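Local coordinates for protein transcriptional regulator URE2 (Saccharomyces cerevisiae, PDB 1K0D) that sequesters GATA transcription activators in the cytoplasm when nitrogen supply is good, and reduces hydrogen peroxide with glutathione, at residues 20-25 with 43-48; 105-110 with 210-215; 119-124 with 163-168. One frame throughout, in Å; residues are numbered along the deposited sequence.

Contact 1 (20-25 with 43-48); sequences YTLFSH and FHYNTI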
loop_
_atom_site.group_PDB
_atom_site.type_symbol
_atom_site.label_atom_id
_atom_site.label_comp_id
_atom_site.label_asym_id
_atom_site.label_seq_id
_atom_site.Cartn_x
_atom_site.Cartn_y
_atom_site.Cartn_z
ATOM N N TYR B 20 12.596 19.143 -3.162
ATOM C CA TYR B 20 11.884 18.014 -3.744
ATOM C C TYR B 20 11.077 18.409 -4.967
ATOM O O TYR B 20 10.570 19.519 -5.054
ATOM C CB TYR B 20 10.931 17.397 -2.712
ATOM C CG TYR B 20 11.598 17.044 -1.411
ATOM C CD1 TYR B 20 11.946 18.039 -0.497
ATOM C CD2 TYR B 20 11.930 15.720 -1.107
ATOM C CE1 TYR B 20 12.612 17.731 0.681
ATOM C CE2 TYR B 20 12.597 15.400 0.073
ATOM C CZ TYR B 20 12.938 16.413 0.960
ATOM O OH TYR B 20 13.624 16.121 2.116
ATOM N N THR B 21 10.965 17.483 -5.911
ATOM C CA THR B 21 10.185 17.709 -7.114
ATOM C C THR B 21 9.097 16.648 -7.072
ATOM O O THR B 21 9.380 15.455 -6.935
ATOM C CB THR B 21 11.024 17.520 -8.400
ATOM O OG1 THR B 21 12.117 18.450 -8.404
ATOM C CG2 THR B 21 10.163 17.751 -9.634
ATOM N N LEU B 22 7.852 17.080 -7.170
ATOM C CA LEU B 22 6.742 16.144 -7.135
ATOM C C LEU B 22 6.068 16.017 -8.490
ATOM O O LEU B 22 5.665 17.017 -9.084
ATOM C CB LEU B 22 5.710 16.591 -6.098
ATOM C CG LEU B 22 4.362 15.861 -6.105
ATOM C CD1 LEU B 22 4.566 14.397 -5.712
ATOM C CD2 LEU B 22 3.396 16.550 -5.133
ATOM N N PHE B 23 5.966 14.790 -8.986
ATOM C CA PHE B 23 5.284 14.548 -10.247
ATOM C C PHE B 23 3.875 14.133 -9.892
ATOM O O PHE B 23 3.679 13.239 -9.078
ATOM C CB PHE B 23 5.966 13.445 -11.042
ATOM C CG PHE B 23 7.284 13.852 -11.606
ATOM C CD1 PHE B 23 8.451 13.661 -10.883
ATOM C CD2 PHE B 23 7.356 14.448 -12.860
ATOM C CE1 PHE B 23 9.682 14.054 -11.402
ATOM C CE2 PHE B 23 8.576 14.845 -13.386
ATOM C CZ PHE B 23 9.745 14.647 -12.655
ATOM N N SER B 24 2.894 14.790 -10.499
ATOM C CA SER B 24 1.498 14.502 -10.207
ATOM C C SER B 24 0.610 14.852 -11.399
ATOM O O SER B 24 1.079 14.957 -12.534
ATOM C CB SER B 24 1.070 15.321 -8.984
ATOM O OG SER B 24 -0.280 15.072 -8.636
ATOM N N HIS B 25 -0.679 15.017 -11.125
ATOM C CA HIS B 25 -1.657 15.391 -12.138
ATOM C C HIS B 25 -2.673 16.283 -11.436
ATOM O O HIS B 25 -3.034 16.030 -10.289
ATOM C CB HIS B 25 -2.338 14.151 -12.718
ATOM C CG HIS B 25 -3.223 14.446 -13.887
ATOM N ND1 HIS B 25 -4.456 15.048 -13.754
ATOM C CD2 HIS B 25 -3.044 14.243 -15.214
ATOM C CE1 HIS B 25 -4.999 15.201 -14.950
ATOM N NE2 HIS B 25 -4.162 14.721 -15.853
ATOM N N PHE B 43 8.375 20.832 4.058
ATOM C CA PHE B 43 9.302 20.514 2.981
ATOM C C PHE B 43 8.971 21.368 1.759
ATOM O O PHE B 43 7.823 21.425 1.312
ATOM C CB PHE B 43 9.223 19.019 2.641
ATOM C CG PHE B 43 9.886 18.119 3.668
ATOM C CD1 PHE B 43 9.273 16.935 4.081
ATOM C CD2 PHE B 43 11.130 18.443 4.206
ATOM C CE1 PHE B 43 9.887 16.085 5.016
ATOM C CE2 PHE B 43 11.753 17.597 5.143
ATOM C CZ PHE B 43 11.124 16.415 5.545
ATOM N N HIS B 44 9.984 22.046 1.231
ATOM C CA HIS B 44 9.805 22.906 0.067
ATOM C C HIS B 44 9.899 22.075 -1.209
ATOM O O HIS B 44 10.883 21.375 -1.431
ATOM C CB HIS B 44 10.855 24.020 0.094
ATOM C CG HIS B 44 10.700 24.956 1.256
ATOM N ND1 HIS B 44 9.659 25.855 1.353
ATOM C CD2 HIS B 44 11.425 25.097 2.392
ATOM C CE1 HIS B 44 9.748 26.508 2.500
ATOM N NE2 HIS B 44 10.811 26.066 3.149
ATOM N N TYR B 45 8.872 22.160 -2.047
ATOM C CA TYR B 45 8.836 21.364 -3.268
ATOM C C TYR B 45 8.272 22.075 -4.491
ATOM O O TYR B 45 7.627 23.111 -4.384
ATOM C CB TYR B 45 8.001 20.106 -3.012
ATOM C CG TYR B 45 6.533 20.394 -2.765
ATOM C CD1 TYR B 45 5.590 20.231 -3.781
ATOM C CD2 TYR B 45 6.087 20.841 -1.519
ATOM C CE1 TYR B 45 4.237 20.502 -3.566
ATOM C CE2 TYR B 45 4.731 21.118 -1.294
ATOM C CZ TYR B 45 3.817 20.944 -2.326
ATOM O OH TYR B 45 2.480 21.221 -2.123
ATOM N N ASN B 46 8.525 21.482 -5.653
ATOM C CA ASN B 46 8.035 21.984 -6.935
ATOM C C ASN B 46 7.197 20.859 -7.534
ATOM O O ASN B 46 7.613 19.695 -7.520
ATOM C CB ASN B 46 9.199 22.290 -7.877
ATOM C CG ASN B 46 8.737 22.633 -9.285
ATOM O OD1 ASN B 46 9.512 22.555 -10.245
ATOM N ND2 ASN B 46 7.471 23.024 -9.416
ATOM N N THR B 47 6.021 21.200 -8.051
ATOM C CA THR B 47 5.147 20.199 -8.646
ATOM C C THR B 47 5.126 20.268 -10.169
ATOM O O THR B 47 4.991 21.340 -10.755
ATOM C CB THR B 47 3.693 20.345 -8.154
ATOM O OG1 THR B 47 3.656 20.277 -6.724
ATOM C CG2 THR B 47 2.827 19.225 -8.723
ATOM N N ILE B 48 5.267 19.112 -10.806
ATOM C CA ILE B 48 5.215 19.038 -12.257
ATOM C C ILE B 48 3.982 18.223 -12.613
ATOM O O ILE B 48 3.869 17.054 -12.227
ATOM C CB ILE B 48 6.451 18.338 -12.848
ATOM C CG1 ILE B 48 7.706 19.162 -12.565
ATOM C CG2 ILE B 48 6.258 18.134 -14.347
ATOM C CD1 ILE B 48 8.987 18.549 -13.133
#
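The carbonyl oxygen N46 O is the best-held polar atom, gripped by one strong bond and one weaker contact. L22 N approaches it at 2.6 Å, nearly straight at the hydrogen (171°) and nearly along the C=O axis, while T21 CA lends a CA-H...O contact from the same strand. L22 O repeats the pattern in the other direction, taking I48 N at 2.7 Å together with the CA-H of T47. Before this pair N46 N bonds to Y20 O at 2.9 Å, and after it S24 N bonds to I48 O at 3.0 Å; only the first rung, Y20 N to H44 O, is weak. This ladder, with Y20 beside Y45 and F23 beside I48, defines two parallel strands whose axes diverge by 25°.

The side chains divide by sheet face. On the face of T21, F23 and I48, the CD1 tip of I48 (CG1 anti to the carbonyl carbon) reaches F23 CE2 at 3.7 Å and T21 CG2 at 3.8 Å; helix 7-11 packs over I48. On the other face, Y20 CB touches Y45 CB, and L22 lies alongside T47 with CD2 near OG1; helix 29-40 covers L22 and Y45. At the strand entrance the Y20 and F43 rings cross obliquely (planes at 47°), with Y20 OH above one face of F43, offset toward the rim. That hydroxyl is also hydrogen-bonded to K97 NZ.

Strand 20-24, helix 29-40 and strand 45-49 form the opening beta-alpha-beta crossover of the thioredoxin-like GST N-terminal domain. Its chemistry implies a division of labour: main-chain bonds fix the parallel register, and carbon contacts on both faces seat the helices, near a glutathione lying about 7 Å from the side chain of S24.

Contact 2 (105-110 with 210-215); sequences PLLWSD and DKLTIA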
loop_
_atom_site.group_PDB
_atom_site.type_symbol
_atom_site.label_atom_id
_atom_site.label_comp_id
_atom_site.label_asym_id
_atom_site.label_seq_id
_atom_site.Cartn_x
_atom_site.Cartn_y
_atom_site.Cartn_z
ATOM N N PRO B 105 8.891 13.368 15.793
ATOM C CA PRO B 105 8.084 12.550 14.879
ATOM C C PRO B 105 6.750 13.175 14.490
ATOM O O PRO B 105 5.692 12.605 14.745
ATOM C CB PRO B 105 7.906 11.256 15.662
ATOM C CG PRO B 105 7.752 11.772 17.069
ATOM C CD PRO B 105 8.840 12.826 17.165
ATOM N N LEU B 106 6.807 14.347 13.867
ATOM C CA LEU B 106 5.600 15.053 13.448
ATOM C C LEU B 106 4.772 14.158 12.510
ATOM O O LEU B 106 5.316 13.569 11.579
ATOM C CB LEU B 106 5.997 16.342 12.726
ATOM C CG LEU B 106 5.102 17.578 12.831
ATOM C CD1 LEU B 106 5.602 18.631 11.842
ATOM C CD2 LEU B 106 3.658 17.220 12.532
ATOM N N LEU B 107 3.469 14.062 12.769
ATOM C CA LEU B 107 2.554 13.247 11.964
ATOM C C LEU B 107 2.969 11.771 11.963
ATOM O O LEU B 107 2.497 10.980 11.144
ATOM C CB LEU B 107 2.535 13.751 10.515
ATOM C CG LEU B 107 2.245 15.225 10.216
ATOM C CD1 LEU B 107 2.434 15.479 8.735
ATOM C CD2 LEU B 107 0.830 15.577 10.635
ATOM N N TRP B 108 3.824 11.397 12.904
ATOM C CA TRP B 108 4.353 10.038 12.954
ATOM C C TRP B 108 4.487 9.642 14.426
ATOM O O TRP B 108 3.768 10.161 15.284
ATOM C CB TRP B 108 5.715 10.069 12.239
ATOM C CG TRP B 108 6.447 8.769 11.973
ATOM C CD1 TRP B 108 7.795 8.562 12.112
ATOM C CD2 TRP B 108 5.909 7.547 11.453
ATOM N NE1 TRP B 108 8.125 7.297 11.711
ATOM C CE2 TRP B 108 6.992 6.648 11.301
ATOM C CE3 TRP B 108 4.626 7.123 11.097
ATOM C CZ2 TRP B 108 6.828 5.352 10.812
ATOM C CZ3 TRP B 108 4.460 5.831 10.607
ATOM C CH2 TRP B 108 5.558 4.960 10.470
ATOM N N SER B 109 5.399 8.722 14.719
ATOM C CA SER B 109 5.617 8.302 16.094
ATOM C C SER B 109 6.965 7.615 16.220
ATOM O O SER B 109 7.408 6.931 15.296
ATOM C CB SER B 109 4.517 7.346 16.545
ATOM O OG SER B 109 4.722 6.943 17.892
ATOM N N ASP B 110 7.614 7.806 17.361
ATOM C CA ASP B 110 8.906 7.186 17.612
ATOM C C ASP B 110 8.707 5.823 18.273
ATOM O O ASP B 110 9.671 5.136 18.599
ATOM C CB ASP B 110 9.753 8.080 18.523
ATOM C CG ASP B 110 8.998 8.531 19.764
ATOM O OD1 ASP B 110 8.341 7.689 20.416
ATOM O OD2 ASP B 110 9.063 9.732 20.094
ATOM N N ASP B 210 -4.304 9.501 19.585
ATOM C CA ASP B 210 -4.929 10.790 19.850
ATOM C C ASP B 210 -4.106 11.961 19.314
ATOM O O ASP B 210 -3.945 12.981 19.986
ATOM C CB ASP B 210 -5.139 10.959 21.359
ATOM C CG ASP B 210 -5.802 9.742 22.000
ATOM O OD1 ASP B 210 -6.033 9.763 23.230
ATOM O OD2 ASP B 210 -6.090 8.760 21.280
ATOM N N LYS B 211 -3.583 11.808 18.103
ATOM C CA LYS B 211 -2.787 12.856 17.474
ATOM C C LYS B 211 -2.904 12.746 15.958
ATOM O O LYS B 211 -3.122 11.658 15.425
ATOM C CB LYS B 211 -1.316 12.726 17.878
ATOM C CG LYS B 211 -0.663 11.422 17.436
ATOM C CD LYS B 211 0.848 11.456 17.644
ATOM C CE LYS B 211 1.507 12.504 16.758
ATOM N NZ LYS B 211 2.986 12.570 16.960
ATOM N N LEU B 212 -2.768 13.872 15.267
ATOM C CA LEU B 212 -2.852 13.873 13.812
ATOM C C LEU B 212 -1.634 13.123 13.269
ATOM O O LEU B 212 -0.514 13.385 13.688
ATOM C CB LEU B 212 -2.836 15.314 13.285
ATOM C CG LEU B 212 -3.157 15.621 11.811
ATOM C CD1 LEU B 212 -2.732 17.059 11.513
ATOM C CD2 LEU B 212 -2.419 14.686 10.872
ATOM N N THR B 213 -1.849 12.186 12.352
ATOM C CA THR B 213 -0.733 11.455 11.749
ATOM C C THR B 213 -1.023 11.311 10.265
ATOM O O THR B 213 -2.100 11.704 9.797
ATOM C CB THR B 213 -0.558 10.031 12.323
ATOM O OG1 THR B 213 -1.735 9.269 12.052
ATOM C CG2 THR B 213 -0.288 10.065 13.835
ATOM N N ILE B 214 -0.070 10.759 9.520
ATOM C CA ILE B 214 -0.279 10.561 8.095
ATOM C C ILE B 214 -1.432 9.587 7.864
ATOM O O ILE B 214 -1.984 9.524 6.771
ATOM C CB ILE B 214 0.992 10.025 7.398
ATOM C CG1 ILE B 214 1.524 8.791 8.139
ATOM C CG2 ILE B 214 2.039 11.134 7.318
ATOM C CD1 ILE B 214 2.778 8.185 7.514
ATOM N N ALA B 215 -1.805 8.835 8.898
ATOM C CA ALA B 215 -2.907 7.885 8.780
ATOM C C ALA B 215 -4.214 8.634 8.555
ATOM O O ALA B 215 -5.084 8.173 7.816
ATOM C CB ALA B 215 -3.010 7.040 10.041
HETATM O O HOH W 1 1.426 15.301 14.219
#
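W108 supplies the aromatic plane here, and I214 CD1 meets it obliquely, 4.2 Å from CE3, the two side chains lying alongside and pointing the same way. With CG anti to the backbone N (chi1 -173°), the indole lies against V95 of helix 87-102 and against Q115, I118 and N119 of helix 112-142. Two peptide carbonyls act as further flat groups. L107 O receives I214 N at 3.0 Å, in the carbonyl plane and on a lone pair, whereas K211 NZ reaches W108 O at 3.0 Å from 28° above the plane. The lysine bends at chi3 to get there, and a weak second bond runs from NZ to P105 O.

P105 to W108 is a type II beta turn, closed by W108 N to P105 O at 2.9 Å. L107, with positive phi (60°), occupies its third position. One water accepts from L107 N and donates to L212 O, bridging the segments at 2.8 Å on each side. Beside it the methyls L107 CD2 and L212 CD2 press together at 3.4 Å, tighter than usual van der Waals contact.

T213 is the N-cap of helix 214-217: its OG1 accepts from A215 N at 3.2 Å, while T213 N bonds to D216 OD2, the complementary limb expected of a capping box. L212 packing on L217 matches a hydrophobic staple, and both features are familiar at this helix in GSTs. The turn thus fastens onto a helix start that has its own N-cap, L107 O engaging the N-H of its first residue, while the lysine charge probably polarises the W108 carbonyl.

Contact 3 (119-124 with 163-168); sequences NAWLFF and GVVEMA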
loop_
_atom_site.group_PDB
_atom_site.type_symbol
_atom_site.label_atom_id
_atom_site.label_comp_id
_atom_site.label_asym_id
_atom_site.label_seq_id
_atom_site.Cartn_x
_atom_site.Cartn_y
_atom_site.Cartn_z
ATOM N N ASN B 119 0.727 2.458 10.156
ATOM C CA ASN B 119 0.924 1.700 8.918
ATOM C C ASN B 119 -0.329 0.921 8.517
ATOM O O ASN B 119 -0.685 0.875 7.348
ATOM C CB ASN B 119 2.093 0.733 9.066
ATOM C CG ASN B 119 3.429 1.434 9.029
ATOM O OD1 ASN B 119 4.455 0.859 9.395
ATOM N ND2 ASN B 119 3.430 2.683 8.572
ATOM N N ALA B 120 -0.996 0.311 9.488
ATOM C CA ALA B 120 -2.202 -0.457 9.202
ATOM C C ALA B 120 -3.231 0.416 8.480
ATOM O O ALA B 120 -3.798 0.011 7.465
ATOM C CB ALA B 120 -2.795 -1.013 10.493
ATOM N N TRP B 121 -3.471 1.614 9.005
ATOM C CA TRP B 121 -4.426 2.526 8.384
ATOM C C TRP B 121 -3.919 3.016 7.034
ATOM O O TRP B 121 -4.696 3.163 6.090
ATOM C CB TRP B 121 -4.695 3.727 9.287
ATOM C CG TRP B 121 -5.510 3.374 10.479
ATOM C CD1 TRP B 121 -5.075 3.266 11.767
ATOM C CD2 TRP B 121 -6.902 3.028 10.492
ATOM N NE1 TRP B 121 -6.109 2.872 12.582
ATOM C CE2 TRP B 121 -7.241 2.718 11.827
ATOM C CE3 TRP B 121 -7.892 2.949 9.504
ATOM C CZ2 TRP B 121 -8.536 2.332 12.204
ATOM C CZ3 TRP B 121 -9.180 2.566 9.877
ATOM C CH2 TRP B 121 -9.489 2.262 11.218
ATOM N N LEU B 122 -2.613 3.256 6.943
ATOM C CA LEU B 122 -2.032 3.733 5.697
ATOM C C LEU B 122 -2.170 2.675 4.597
ATOM O O LEU B 122 -2.560 2.992 3.475
ATOM C CB LEU B 122 -0.564 4.102 5.905
ATOM C CG LEU B 122 0.175 4.615 4.668
ATOM C CD1 LEU B 122 -0.515 5.873 4.101
ATOM C CD2 LEU B 122 1.605 4.915 5.052
ATOM N N PHE B 123 -1.860 1.422 4.919
ATOM C CA PHE B 123 -1.994 0.350 3.937
ATOM C C PHE B 123 -3.477 0.119 3.630
ATOM O O PHE B 123 -3.843 -0.161 2.491
ATOM C CB PHE B 123 -1.328 -0.942 4.437
ATOM C CG PHE B 123 0.125 -1.068 4.044
ATOM C CD1 PHE B 123 1.138 -0.730 4.936
ATOM C CD2 PHE B 123 0.475 -1.505 2.764
ATOM C CE1 PHE B 123 2.484 -0.823 4.568
ATOM C CE2 PHE B 123 1.819 -1.603 2.379
ATOM C CZ PHE B 123 2.828 -1.259 3.289
ATOM N N PHE B 124 -4.332 0.252 4.638
ATOM C CA PHE B 124 -5.777 0.091 4.436
ATOM C C PHE B 124 -6.267 1.155 3.431
ATOM O O PHE B 124 -7.017 0.858 2.497
ATOM C CB PHE B 124 -6.509 0.253 5.774
ATOM C CG PHE B 124 -8.011 0.185 5.671
ATOM C CD1 PHE B 124 -8.636 -0.887 5.037
ATOM C CD2 PHE B 124 -8.802 1.166 6.257
ATOM C CE1 PHE B 124 -10.029 -0.984 4.994
ATOM C CE2 PHE B 124 -10.196 1.083 6.222
ATOM C CZ PHE B 124 -10.812 0.003 5.589
ATOM N N GLY B 163 -17.349 2.841 6.595
ATOM C CA GLY B 163 -17.992 2.446 7.834
ATOM C C GLY B 163 -16.936 2.010 8.840
ATOM O O GLY B 163 -17.093 2.218 10.043
ATOM N N VAL B 164 -15.856 1.399 8.350
ATOM C CA VAL B 164 -14.766 0.959 9.222
ATOM C C VAL B 164 -14.111 2.190 9.852
ATOM O O VAL B 164 -13.792 2.201 11.044
ATOM C CB VAL B 164 -13.693 0.164 8.434
ATOM C CG1 VAL B 164 -12.532 -0.200 9.344
ATOM C CG2 VAL B 164 -14.311 -1.096 7.848
ATOM N N VAL B 165 -13.918 3.232 9.053
ATOM C CA VAL B 165 -13.318 4.465 9.555
ATOM C C VAL B 165 -14.268 5.161 10.541
ATOM O O VAL B 165 -13.849 5.647 11.596
ATOM C CB VAL B 165 -12.992 5.439 8.398
ATOM C CG1 VAL B 165 -12.453 6.743 8.952
ATOM C CG2 VAL B 165 -11.972 4.802 7.453
ATOM N N GLU B 166 -15.548 5.204 10.187
ATOM C CA GLU B 166 -16.563 5.828 11.031
ATOM C C GLU B 166 -16.576 5.155 12.404
ATOM O O GLU B 166 -16.509 5.824 13.434
ATOM C CB GLU B 166 -17.942 5.690 10.379
ATOM C CG GLU B 166 -19.073 6.323 11.173
ATOM C CD GLU B 166 -19.047 7.842 11.128
ATOM O OE1 GLU B 166 -19.865 8.475 11.834
ATOM O OE2 GLU B 166 -18.217 8.410 10.383
ATOM N N MET B 167 -16.661 3.829 12.406
ATOM C CA MET B 167 -16.683 3.050 13.639
ATOM C C MET B 167 -15.456 3.346 14.507
ATOM O O MET B 167 -15.584 3.633 15.698
ATOM C CB MET B 167 -16.761 1.552 13.300
ATOM C CG MET B 167 -16.656 0.603 14.493
ATOM S SD MET B 167 -17.057 -1.133 14.074
ATOM C CE MET B 167 -15.566 -1.650 13.151
ATOM N N ALA B 168 -14.269 3.278 13.913
ATOM C CA ALA B 168 -13.043 3.547 14.652
ATOM C C ALA B 168 -13.069 4.944 15.274
ATOM O O ALA B 168 -12.688 5.122 16.433
ATOM C CB ALA B 168 -11.833 3.400 13.737
#
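Aliphatic-aromatic packing makes up most of the direct contact between helices 112-142 and 148-176 here. The segments run nearly antiparallel (154° between directions), yet their axes stay 12.8 Å apart, so two long aromatic side chains must span the gap. W121 does so with the far end of its six-membered ring: CH2 touches A168 CB at 3.6 Å, the tightest approach, and CZ3 lies 4.3 Å from V165 CG2. Both methyl groups come in obliquely to the indole. F124, one turn later, extends with CG anti to the backbone N (chi1 177°), whereas CG of W121 sits beside its own N (chi1 -72°). The phenyl tip CZ reaches V164 CB at 4.1 Å, and CE2 presents the ring edge to V165 CG2 near its plane at 4.3 Å. V165 CG2 thus lies near both aromatics, while V164, V165 and A168 offer small groups against which the ring tips stop.

Polar groups enter only marginally. V164 O is at the edge of the indole, near its plane, but is already the acceptor for A168 N within its helix at 3.1 Å. On the same helix E166 is engaged elsewhere: its carboxylate takes the backbone N-H groups of E239 and V240 in the first turn of helix 238-248, a placement that could be helped by the helix dipole.

Aromatic-aromatic contacts involve the second subunit. W85 of that subunit meets W121 and F124 edge-to-face, and F123 stacks on F123 of that subunit.

With carbon against carbon at almost every point, the junction rests on shape, and in this all-helical GST C-terminal domain the two rings that bridge the helices also form part of the dimer interface.

In the fold
Going from the N terminus, contact 1 closes first, a short loop of 17 residues dominated by helix 29-40 that completes the parallel beta-alpha-beta start of the thioredoxin-like domain. Contact 2 opens only after helix 87-102, so the two are in series, with centres about 22 Å apart. Its loop, 99 residues long, brings the interdomain linker back against the start of helix 214-217. Contact 3 is nested inside that loop, pairing helices 112-142 and 148-176. Contacts 2 and 3 touch, with W108 CH2 at 3.6 Å from N119 ND2, so the linker turn and the start of helix 214-217 pack directly against helix 112-142. Contacts 1 and 3 lie on opposite sides of the chain's centre.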